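Local structure of agarase (Pseudoalteromonas fuliginea, 6XJ9) at residues A[219-230]-A[359-367]; A[276-286]-A[293-301]. The protein probably hydrolyses the glycosidic linkages of agarose, a red-algal galactan, as a marine bacterial glycoside hydrolase of family 50. One frame throughout, in Å; residues are numbered along the deposited sequence.

Interaction 1: A[219-230]-A[359-367]; sequences LTKIVDEFGQNA and VRKNLFEWL
K221 and V223 point backbone N-H groups at successive carbonyls of the other segment. K221 N reaches N362 O at 2.9 Å, and V223 N reaches L363 O at 3.2 Å. I222 N adds a weak bond to the same L363 O. The return bond runs from E365 N to V223 O (3.0 Å), making V223 and F364 a single backbone bridge between loop 219-230 and the turn K361 to F364. One water donates to both L219 O and V359 O. Another spans K221 O and E365 OE2, 2.6 Å from each. The E365 chain gets there by staying extended beyond CG (chi2 -177°), its CB and CG passing V223 O and its carboxylate lying beside A230 CB. The bridge leads into a type I turn, D224 to G227, overlapped by an Asx turn in which D224 OD1 accepts from F226 N; Q228 N meets OD1 from the opposite face of its plane, while Q228 NE2 takes the syn lone pair of OD2. Three N-H groups thus hold this buried carboxylate, which chi1 of 73° sets between the backbone N and carbonyl carbon, facing them. Among the apolar contacts, L363 CD2 lies alongside I222 CD1 at 3.7 Å and also meets L219. V223 CB sits 3.8 Å from F364 CD1, and L363 CB covers one face of that ring. E225 CB touches W366 CE3 at 3.7 Å. Helix 397-406 packs on W366 through F397 and R404, and R404 also binds E225 O. L363 CD1 lies over the guanidinium of R360, which hydrogen-bonds S155 O, L316 O and T723 O.

Interaction 2: A[276-286]-A[293-301]; sequences EATGYFRTAKY and VDPDGYLYL
V293 O is approached by two groups of the other segment: R282 N donates to it at 2.9 Å, and F281 CA makes a C-H contact at 3.2 Å. V293 N returns a bond to R282 O (2.8 Å), so R282 and V293 form an antiparallel hydrogen-bonded pair of a beta hairpin. Before R282 and after V293 the chain leaves the strands, and there G279 N donates a hydrogen bond to P295 O at 3.0 Å. The F281 ring has one partner over a face and another at its edge. P295 CD stands over the face, 3.6 Å from the centroid, in a CH-pi contact, while the ring edge, led by CE1, points into the face of Y300 in a T-shaped pair (planes at 60°). R282 lays its guanidinium across V293 CG1 and gives NH2 to E276 O (2.8 Å), and its NE donates to a water that T278 N also binds. V293 CG2 packs on A284 CB at 3.5 Å. Strand 282-286 is one edge strand of a mixed sheet, and 289-293 joins it to 299-305, which runs parallel to 709-714. Helix 745-763 covers L299 with F763 and Y300 with Y759, and M614 of strand 614-615 touches F281.

Overall arrangement
The two contacts lie far apart, with centres about 49 Å from each other and nearest atoms about 31 Å apart, and they do not touch. Their centres lie about 26 Å (interaction 1) and about 29 Å (interaction 2) from the centre of the chain, and both are partly buried. In sequence, the local hairpin of interaction 2 falls between the halves of interaction 1, which joins segments 129 residues apart. Interaction 1 ties the loop between strand 199-210 and helix 242-252 to the chain following helix 358-361. Interaction 2 edges the sheet containing 299-305 and 709-714, probably part of the catalytic barrel expected of family 50.

Interaction 1: A[219-230]-A[359-367]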
loop_
_atom_site.group_PDB
_atom_site.type_symbol
_atom_site.label_atom_id
_atom_site.label_comp_id
_atom_site.label_asym_id
_atom_site.label_seq_id
_atom_site.Cartn_x
_atom_site.Cartn_y
_atom_site.Cartn_z
ATOM N N LEU A 219 -13.333 -24.696 12.272
ATOM C CA LEU A 219 -11.954 -25.052 12.584
ATOM C C LEU A 219 -11.501 -26.232 11.726
ATOM O O LEU A 219 -10.468 -26.834 12.009
ATOM C CB LEU A 219 -11.830 -25.396 14.073
ATOM C CG LEU A 219 -11.972 -24.225 15.046
ATOM C CD1 LEU A 219 -12.166 -24.729 16.474
ATOM C CD2 LEU A 219 -10.766 -23.292 14.973
ATOM N N THR A 220 -12.274 -26.552 10.686
ATOM C CA THR A 220 -12.004 -27.706 9.837
ATOM C C THR A 220 -11.256 -27.238 8.597
ATOM O O THR A 220 -11.752 -26.388 7.852
ATOM C CB THR A 220 -13.299 -28.444 9.467
ATOM O OG1 THR A 220 -13.855 -28.898 10.699
ATOM C CG2 THR A 220 -13.073 -29.625 8.548
ATOM N N LYS A 221 -10.042 -27.780 8.436
ATOM C CA LYS A 221 -9.218 -27.615 7.250
ATOM C C LYS A 221 -9.025 -26.133 6.929
ATOM O O LYS A 221 -9.242 -25.695 5.795
ATOM C CB LYS A 221 -9.782 -28.462 6.104
ATOM C CG LYS A 221 -9.803 -29.957 6.397
ATOM C CD LYS A 221 -9.717 -30.827 5.163
ATOM C CE LYS A 221 -11.050 -31.029 4.485
ATOM N NZ LYS A 221 -10.886 -31.724 3.182
ATOM N N ILE A 222 -8.579 -25.383 7.950
ATOM C CA ILE A 222 -8.357 -23.950 7.831
ATOM C C ILE A 222 -6.929 -23.662 7.363
ATOM O O ILE A 222 -6.623 -22.535 6.984
ATOM C CB ILE A 222 -8.714 -23.228 9.153
ATOM C CG1 ILE A 222 -7.927 -23.774 10.348
ATOM C CG2 ILE A 222 -10.217 -23.303 9.385
ATOM C CD1 ILE A 222 -8.070 -22.946 11.628
ATOM N N VAL A 223 -6.069 -24.687 7.378
ATOM C CA VAL A 223 -4.675 -24.571 6.959
ATOM C C VAL A 223 -4.451 -25.393 5.685
ATOM O O VAL A 223 -4.913 -26.531 5.603
ATOM C CB VAL A 223 -3.732 -25.034 8.088
ATOM C CG1 VAL A 223 -2.285 -24.674 7.804
ATOM C CG2 VAL A 223 -4.149 -24.470 9.438
ATOM N N ASP A 224 -3.754 -24.815 4.691
ATOM C CA ASP A 224 -3.384 -25.547 3.479
ATOM C C ASP A 224 -1.997 -26.160 3.653
ATOM O O ASP A 224 -1.438 -26.127 4.748
ATOM C CB ASP A 224 -3.526 -24.711 2.203
ATOM C CG ASP A 224 -2.464 -23.631 2.035
ATOM O OD1 ASP A 224 -1.432 -23.700 2.723
ATOM O OD2 ASP A 224 -2.680 -22.722 1.227
ATOM N N GLU A 225 -1.442 -26.716 2.565
ATOM C CA GLU A 225 -0.209 -27.486 2.660
ATOM C C GLU A 225 0.992 -26.558 2.837
ATOM O O GLU A 225 2.083 -27.036 3.145
ATOM C CB GLU A 225 -0.024 -28.410 1.448
ATOM C CG GLU A 225 0.361 -27.680 0.173
ATOM C CD GLU A 225 -0.813 -27.259 -0.693
ATOM O OE1 GLU A 225 -1.901 -26.994 -0.124
ATOM O OE2 GLU A 225 -0.646 -27.201 -1.940
ATOM N N PHE A 226 0.782 -25.248 2.619
ATOM C CA PHE A 226 1.843 -24.252 2.747
ATOM C C PHE A 226 1.767 -23.556 4.109
ATOM O O PHE A 226 2.558 -22.656 4.398
ATOM C CB PHE A 226 1.779 -23.228 1.614
ATOM C CG PHE A 226 1.926 -23.805 0.226
ATOM C CD1 PHE A 226 3.134 -24.344 -0.199
ATOM C CD2 PHE A 226 0.847 -23.830 -0.646
ATOM C CE1 PHE A 226 3.261 -24.882 -1.474
ATOM C CE2 PHE A 226 0.972 -24.370 -1.922
ATOM C CZ PHE A 226 2.177 -24.900 -2.332
ATOM N N GLY A 227 0.805 -23.986 4.933
ATOM C CA GLY A 227 0.550 -23.380 6.230
ATOM C C GLY A 227 -0.236 -22.078 6.111
ATOM O O GLY A 227 -0.190 -21.250 7.018
ATOM N N GLN A 228 -0.969 -21.923 4.999
ATOM C CA GLN A 228 -1.721 -20.707 4.726
ATOM C C GLN A 228 -3.188 -20.916 5.090
ATOM O O GLN A 228 -3.627 -22.043 5.296
ATOM C CB GLN A 228 -1.602 -20.297 3.255
ATOM C CG GLN A 228 -0.168 -20.113 2.757
ATOM C CD GLN A 228 -0.163 -19.765 1.285
ATOM O OE1 GLN A 228 0.327 -18.712 0.873
ATOM N NE2 GLN A 228 -0.755 -20.631 0.476
ATOM N N ASN A 229 -3.917 -19.803 5.203
ATOM C CA ASN A 229 -5.362 -19.788 5.312
ATOM C C ASN A 229 -5.912 -20.472 4.057
ATOM O O ASN A 229 -5.781 -19.938 2.957
ATOM C CB ASN A 229 -5.838 -18.338 5.428
ATOM C CG ASN A 229 -7.313 -18.163 5.710
ATOM O OD1 ASN A 229 -8.141 -18.916 5.209
ATOM N ND2 ASN A 229 -7.658 -17.123 6.461
ATOM N N ALA A 230 -6.503 -21.662 4.228
ATOM C CA ALA A 230 -6.923 -22.473 3.094
ATOM C C ALA A 230 -8.175 -21.879 2.452
ATOM O O ALA A 230 -8.269 -21.797 1.231
ATOM C CB ALA A 230 -7.158 -23.893 3.538
ATOM N N VAL A 359 -9.450 -31.945 17.583
ATOM C CA VAL A 359 -9.679 -30.580 17.134
ATOM C C VAL A 359 -8.424 -30.064 16.439
ATOM O O VAL A 359 -8.530 -29.452 15.377
ATOM C CB VAL A 359 -10.153 -29.651 18.273
ATOM C CG1 VAL A 359 -10.155 -28.189 17.865
ATOM C CG2 VAL A 359 -11.538 -30.047 18.765
ATOM N N ARG A 360 -7.248 -30.327 17.025
ATOM C CA ARG A 360 -5.992 -29.906 16.413
ATOM C C ARG A 360 -5.758 -30.649 15.097
ATOM O O ARG A 360 -5.411 -30.032 14.095
ATOM C CB ARG A 360 -4.791 -30.072 17.350
ATOM C CG ARG A 360 -4.811 -29.186 18.590
ATOM C CD ARG A 360 -4.703 -27.692 18.322
ATOM N NE ARG A 360 -3.487 -27.325 17.605
ATOM C CZ ARG A 360 -3.128 -26.076 17.306
ATOM N NH1 ARG A 360 -3.865 -25.044 17.693
ATOM N NH2 ARG A 360 -2.007 -25.862 16.643
ATOM N N LYS A 361 -5.937 -31.971 15.102
ATOM C CA LYS A 361 -5.681 -32.759 13.903
ATOM C C LYS A 361 -6.441 -32.157 12.722
ATOM O O LYS A 361 -5.869 -31.976 11.650
ATOM C CB LYS A 361 -6.004 -34.244 14.121
ATOM C CG LYS A 361 -5.868 -35.133 12.888
ATOM C CD LYS A 361 -6.419 -36.537 13.094
ATOM C CE LYS A 361 -6.615 -37.315 11.807
ATOM N NZ LYS A 361 -7.428 -36.565 10.815
ATOM N N ASN A 362 -7.707 -31.780 12.950
ATOM C CA ASN A 362 -8.625 -31.453 11.864
ATOM C C ASN A 362 -8.416 -30.039 11.314
ATOM O O ASN A 362 -9.019 -29.680 10.300
ATOM C CB ASN A 362 -10.077 -31.742 12.249
ATOM C CG ASN A 362 -10.360 -33.230 12.278
ATOM O OD1 ASN A 362 -9.986 -33.954 11.355
ATOM N ND2 ASN A 362 -11.019 -33.694 13.330
ATOM N N LEU A 363 -7.548 -29.252 11.966
ATOM C CA LEU A 363 -7.193 -27.929 11.465
ATOM C C LEU A 363 -6.545 -28.033 10.086
ATOM O O LEU A 363 -6.700 -27.129 9.276
ATOM C CB LEU A 363 -6.207 -27.249 12.421
ATOM C CG LEU A 363 -6.689 -26.950 13.842
ATOM C CD1 LEU A 363 -5.489 -26.632 14.726
ATOM C CD2 LEU A 363 -7.693 -25.801 13.871
ATOM N N PHE A 364 -5.807 -29.126 9.843
ATOM C CA PHE A 364 -4.825 -29.216 8.771
ATOM C C PHE A 364 -5.351 -30.015 7.576
ATOM O O PHE A 364 -5.782 -31.165 7.738
ATOM C CB PHE A 364 -3.534 -29.827 9.328
ATOM C CG PHE A 364 -2.949 -29.063 10.493
ATOM C CD1 PHE A 364 -2.376 -27.811 10.305
ATOM C CD2 PHE A 364 -2.985 -29.584 11.780
ATOM C CE1 PHE A 364 -1.848 -27.101 11.375
ATOM C CE2 PHE A 364 -2.454 -28.880 12.853
ATOM C CZ PHE A 364 -1.893 -27.636 12.650
ATOM N N GLU A 365 -5.282 -29.409 6.376
ATOM C CA GLU A 365 -5.566 -30.105 5.120
ATOM C C GLU A 365 -4.533 -31.202 4.862
ATOM O O GLU A 365 -4.874 -32.229 4.282
ATOM C CB GLU A 365 -5.579 -29.165 3.910
ATOM C CG GLU A 365 -6.909 -28.464 3.689
ATOM C CD GLU A 365 -7.043 -27.559 2.475
ATOM O OE1 GLU A 365 -6.013 -27.166 1.875
ATOM O OE2 GLU A 365 -8.193 -27.216 2.146
ATOM N N TRP A 366 -3.278 -30.978 5.292
ATOM C CA TRP A 366 -2.155 -31.846 4.960
ATOM C C TRP A 366 -1.075 -31.738 6.032
ATOM O O TRP A 366 -0.679 -30.642 6.416
ATOM C CB TRP A 366 -1.588 -31.488 3.571
ATOM C CG TRP A 366 -0.260 -32.096 3.223
ATOM C CD1 TRP A 366 -0.045 -33.265 2.545
ATOM C CD2 TRP A 366 1.050 -31.556 3.502
ATOM N NE1 TRP A 366 1.298 -33.493 2.392
ATOM C CE2 TRP A 366 1.996 -32.467 2.974
ATOM C CE3 TRP A 366 1.521 -30.410 4.158
ATOM C CZ2 TRP A 366 3.373 -32.255 3.075
ATOM C CZ3 TRP A 366 2.882 -30.202 4.259
ATOM C CH2 TRP A 366 3.795 -31.113 3.721
ATOM N N LEU A 367 -0.625 -32.896 6.511
ATOM C CA LEU A 367 0.651 -33.044 7.187
ATOM C C LEU A 367 1.401 -34.136 6.436
ATOM O O LEU A 367 0.767 -35.030 5.884
ATOM C CB LEU A 367 0.397 -33.466 8.636
ATOM C CG LEU A 367 -0.183 -32.395 9.559
ATOM C CD1 LEU A 367 -0.407 -32.966 10.954
ATOM C CD2 LEU A 367 0.735 -31.180 9.615
HETATM O O HOH W 1 -10.574 -28.712 13.755
HETATM O O HOH W 2 -10.245 -26.213 3.454
HETATM O O HOH W 3 -2.246 -28.346 6.337
#

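Interaction 2: A[276-286]-A[293-301]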
loop_
_atom_site.group_PDB
_atom_site.type_symbol
_atom_site.label_atom_id
_atom_site.label_comp_id
_atom_site.label_asym_id
_atom_site.label_seq_id
_atom_site.Cartn_x
_atom_site.Cartn_y
_atom_site.Cartn_z
ATOM N N GLU A 276 36.036 8.254 17.814
ATOM C CA GLU A 276 37.032 7.265 18.196
ATOM C C GLU A 276 36.533 5.873 17.812
ATOM O O GLU A 276 35.413 5.499 18.165
ATOM C CB GLU A 276 37.315 7.360 19.700
ATOM C CG GLU A 276 38.163 6.214 20.230
ATOM C CD GLU A 276 38.513 6.257 21.708
ATOM O OE1 GLU A 276 39.626 5.834 22.053
ATOM O OE2 GLU A 276 37.680 6.708 22.515
ATOM N N ALA A 277 37.367 5.128 17.072
ATOM C CA ALA A 277 37.073 3.746 16.727
ATOM C C ALA A 277 37.678 2.817 17.776
ATOM O O ALA A 277 38.894 2.660 17.848
ATOM C CB ALA A 277 37.590 3.432 15.344
ATOM N N THR A 278 36.823 2.200 18.593
ATOM C CA THR A 278 37.320 1.342 19.656
ATOM C C THR A 278 37.361 -0.107 19.179
ATOM O O THR A 278 37.895 -0.963 19.870
ATOM C CB THR A 278 36.467 1.459 20.922
ATOM O OG1 THR A 278 35.202 0.883 20.597
ATOM C CG2 THR A 278 36.313 2.887 21.403
ATOM N N GLY A 279 36.787 -0.367 17.999
ATOM C CA GLY A 279 36.667 -1.728 17.497
ATOM C C GLY A 279 35.460 -2.462 18.081
ATOM O O GLY A 279 35.310 -3.657 17.847
ATOM N N TYR A 280 34.614 -1.742 18.847
ATOM C CA TYR A 280 33.368 -2.296 19.374
ATOM C C TYR A 280 32.222 -1.290 19.295
ATOM O O TYR A 280 32.437 -0.079 19.309
ATOM C CB TYR A 280 33.568 -2.778 20.812
ATOM C CG TYR A 280 34.623 -3.845 20.930
ATOM C CD1 TYR A 280 34.328 -5.174 20.672
ATOM C CD2 TYR A 280 35.930 -3.513 21.247
ATOM C CE1 TYR A 280 35.306 -6.154 20.753
ATOM C CE2 TYR A 280 36.923 -4.479 21.314
ATOM C CZ TYR A 280 36.605 -5.801 21.077
ATOM O OH TYR A 280 37.573 -6.759 21.160
ATOM N N PHE A 281 30.983 -1.794 19.225
ATOM C CA PHE A 281 29.827 -0.908 19.301
ATOM C C PHE A 281 29.789 -0.277 20.690
ATOM O O PHE A 281 30.066 -0.955 21.674
ATOM C CB PHE A 281 28.531 -1.672 19.015
ATOM C CG PHE A 281 28.309 -1.983 17.556
ATOM C CD1 PHE A 281 27.617 -1.104 16.739
ATOM C CD2 PHE A 281 28.803 -3.153 16.992
ATOM C CE1 PHE A 281 27.422 -1.381 15.389
ATOM C CE2 PHE A 281 28.603 -3.432 15.648
ATOM C CZ PHE A 281 27.905 -2.549 14.849
ATOM N N ARG A 282 29.444 1.013 20.762
ATOM C CA ARG A 282 29.426 1.724 22.035
ATOM C C ARG A 282 28.422 2.874 21.963
ATOM O O ARG A 282 27.758 3.047 20.943
ATOM C CB ARG A 282 30.845 2.205 22.356
ATOM C CG ARG A 282 31.387 3.179 21.325
ATOM C CD ARG A 282 32.836 3.566 21.561
ATOM N NE ARG A 282 33.258 4.576 20.597
ATOM C CZ ARG A 282 33.133 5.892 20.769
ATOM N NH1 ARG A 282 32.624 6.372 21.887
ATOM N NH2 ARG A 282 33.556 6.722 19.834
ATOM N N THR A 283 28.318 3.677 23.032
ATOM C CA THR A 283 27.371 4.788 23.008
ATOM C C THR A 283 28.107 6.129 22.926
ATOM O O THR A 283 29.270 6.231 23.315
ATOM C CB THR A 283 26.441 4.788 24.228
ATOM O OG1 THR A 283 27.236 5.085 25.376
ATOM C CG2 THR A 283 25.711 3.480 24.449
ATOM N N ALA A 284 27.422 7.143 22.379
ATOM C CA ALA A 284 27.880 8.527 22.445
ATOM C C ALA A 284 26.725 9.472 22.143
ATOM O O ALA A 284 25.697 9.054 21.627
ATOM C CB ALA A 284 29.036 8.788 21.503
ATOM N N LYS A 285 26.944 10.758 22.425
ATOM C CA LYS A 285 26.002 11.798 22.062
ATOM C C LYS A 285 26.546 12.570 20.864
ATOM O O LYS A 285 27.744 12.784 20.744
ATOM C CB LYS A 285 25.829 12.761 23.233
ATOM C CG LYS A 285 25.049 12.214 24.416
ATOM C CD LYS A 285 25.097 13.197 25.566
ATOM C CE LYS A 285 24.096 12.917 26.661
ATOM N NZ LYS A 285 24.219 13.928 27.736
ATOM N N TYR A 286 25.635 12.988 19.985
ATOM C CA TYR A 286 25.958 13.898 18.905
ATOM C C TYR A 286 24.763 14.823 18.714
ATOM O O TYR A 286 23.621 14.363 18.670
ATOM C CB TYR A 286 26.293 13.121 17.631
ATOM C CG TYR A 286 26.630 13.992 16.445
ATOM C CD1 TYR A 286 27.834 14.680 16.377
ATOM C CD2 TYR A 286 25.736 14.145 15.398
ATOM C CE1 TYR A 286 28.140 15.494 15.297
ATOM C CE2 TYR A 286 26.032 14.937 14.305
ATOM C CZ TYR A 286 27.236 15.621 14.256
ATOM O OH TYR A 286 27.517 16.409 13.175
ATOM N N VAL A 293 27.717 4.115 18.388
ATOM C CA VAL A 293 28.885 4.316 17.558
ATOM C C VAL A 293 29.355 2.922 17.157
ATOM O O VAL A 293 29.479 2.053 18.014
ATOM C CB VAL A 293 29.977 5.082 18.332
ATOM C CG1 VAL A 293 31.201 5.383 17.482
ATOM C CG2 VAL A 293 29.437 6.343 18.984
ATOM N N ASP A 294 29.594 2.722 15.853
ATOM C CA ASP A 294 30.027 1.427 15.346
ATOM C C ASP A 294 31.517 1.241 15.649
ATOM O O ASP A 294 32.184 2.191 16.058
ATOM C CB ASP A 294 29.590 1.217 13.884
ATOM C CG ASP A 294 30.516 1.792 12.817
ATOM O OD1 ASP A 294 31.672 2.144 13.157
ATOM O OD2 ASP A 294 30.088 1.853 11.638
ATOM N N PRO A 295 32.085 0.021 15.478
ATOM C CA PRO A 295 33.506 -0.223 15.733
ATOM C C PRO A 295 34.523 0.697 15.054
ATOM O O PRO A 295 35.628 0.849 15.572
ATOM C CB PRO A 295 33.688 -1.657 15.229
ATOM C CG PRO A 295 32.349 -2.299 15.560
ATOM C CD PRO A 295 31.356 -1.226 15.155
ATOM N N ASP A 296 34.128 1.289 13.913
ATOM C CA ASP A 296 34.949 2.148 13.069
ATOM C C ASP A 296 34.742 3.625 13.413
ATOM O O ASP A 296 35.422 4.490 12.862
ATOM C CB ASP A 296 34.666 1.889 11.583
ATOM C CG ASP A 296 35.033 0.484 11.140
ATOM O OD1 ASP A 296 35.924 -0.113 11.783
ATOM O OD2 ASP A 296 34.442 0.003 10.147
ATOM N N GLY A 297 33.818 3.909 14.336
ATOM C CA GLY A 297 33.635 5.257 14.863
ATOM C C GLY A 297 32.535 6.060 14.163
ATOM O O GLY A 297 32.386 7.257 14.423
ATOM N N TYR A 298 31.765 5.414 13.277
ATOM C CA TYR A 298 30.666 6.096 12.613
ATOM C C TYR A 298 29.422 6.011 13.490
ATOM O O TYR A 298 29.243 5.021 14.191
ATOM C CB TYR A 298 30.319 5.412 11.288
ATOM C CG TYR A 298 31.423 5.464 10.270
ATOM C CD1 TYR A 298 31.641 6.612 9.525
ATOM C CD2 TYR A 298 32.271 4.385 10.080
ATOM C CE1 TYR A 298 32.668 6.688 8.601
ATOM C CE2 TYR A 298 33.297 4.438 9.149
ATOM C CZ TYR A 298 33.490 5.593 8.407
ATOM O OH TYR A 298 34.501 5.676 7.500
ATOM N N LEU A 299 28.545 7.019 13.393
ATOM C CA LEU A 299 27.285 6.993 14.128
ATOM C C LEU A 299 26.431 5.816 13.663
ATOM O O LEU A 299 26.515 5.399 12.509
ATOM C CB LEU A 299 26.531 8.319 13.979
ATOM C CG LEU A 299 27.147 9.556 14.636
ATOM C CD1 LEU A 299 26.078 10.614 14.836
ATOM C CD2 LEU A 299 27.817 9.233 15.967
ATOM N N TYR A 300 25.602 5.295 14.576
ATOM C CA TYR A 300 24.875 4.055 14.343
ATOM C C TYR A 300 23.584 4.082 15.147
ATOM O O TYR A 300 23.589 4.457 16.314
ATOM C CB TYR A 300 25.746 2.858 14.738
ATOM C CG TYR A 300 25.150 1.481 14.561
ATOM C CD1 TYR A 300 25.222 0.806 13.350
ATOM C CD2 TYR A 300 24.531 0.837 15.622
ATOM C CE1 TYR A 300 24.668 -0.459 13.196
ATOM C CE2 TYR A 300 23.984 -0.426 15.488
ATOM C CZ TYR A 300 24.055 -1.087 14.274
ATOM O OH TYR A 300 23.527 -2.347 14.162
ATOM N N LEU A 301 22.482 3.723 14.482
ATOM C CA LEU A 301 21.201 3.483 15.130
ATOM C C LEU A 301 20.811 2.037 14.840
ATOM O O LEU A 301 21.098 1.533 13.755
ATOM C CB LEU A 301 20.166 4.447 14.548
ATOM C CG LEU A 301 20.431 5.941 14.732
ATOM C CD1 LEU A 301 19.447 6.746 13.909
ATOM C CD2 LEU A 301 20.354 6.360 16.193
HETATM O O HOH W 4 33.910 2.382 18.395
#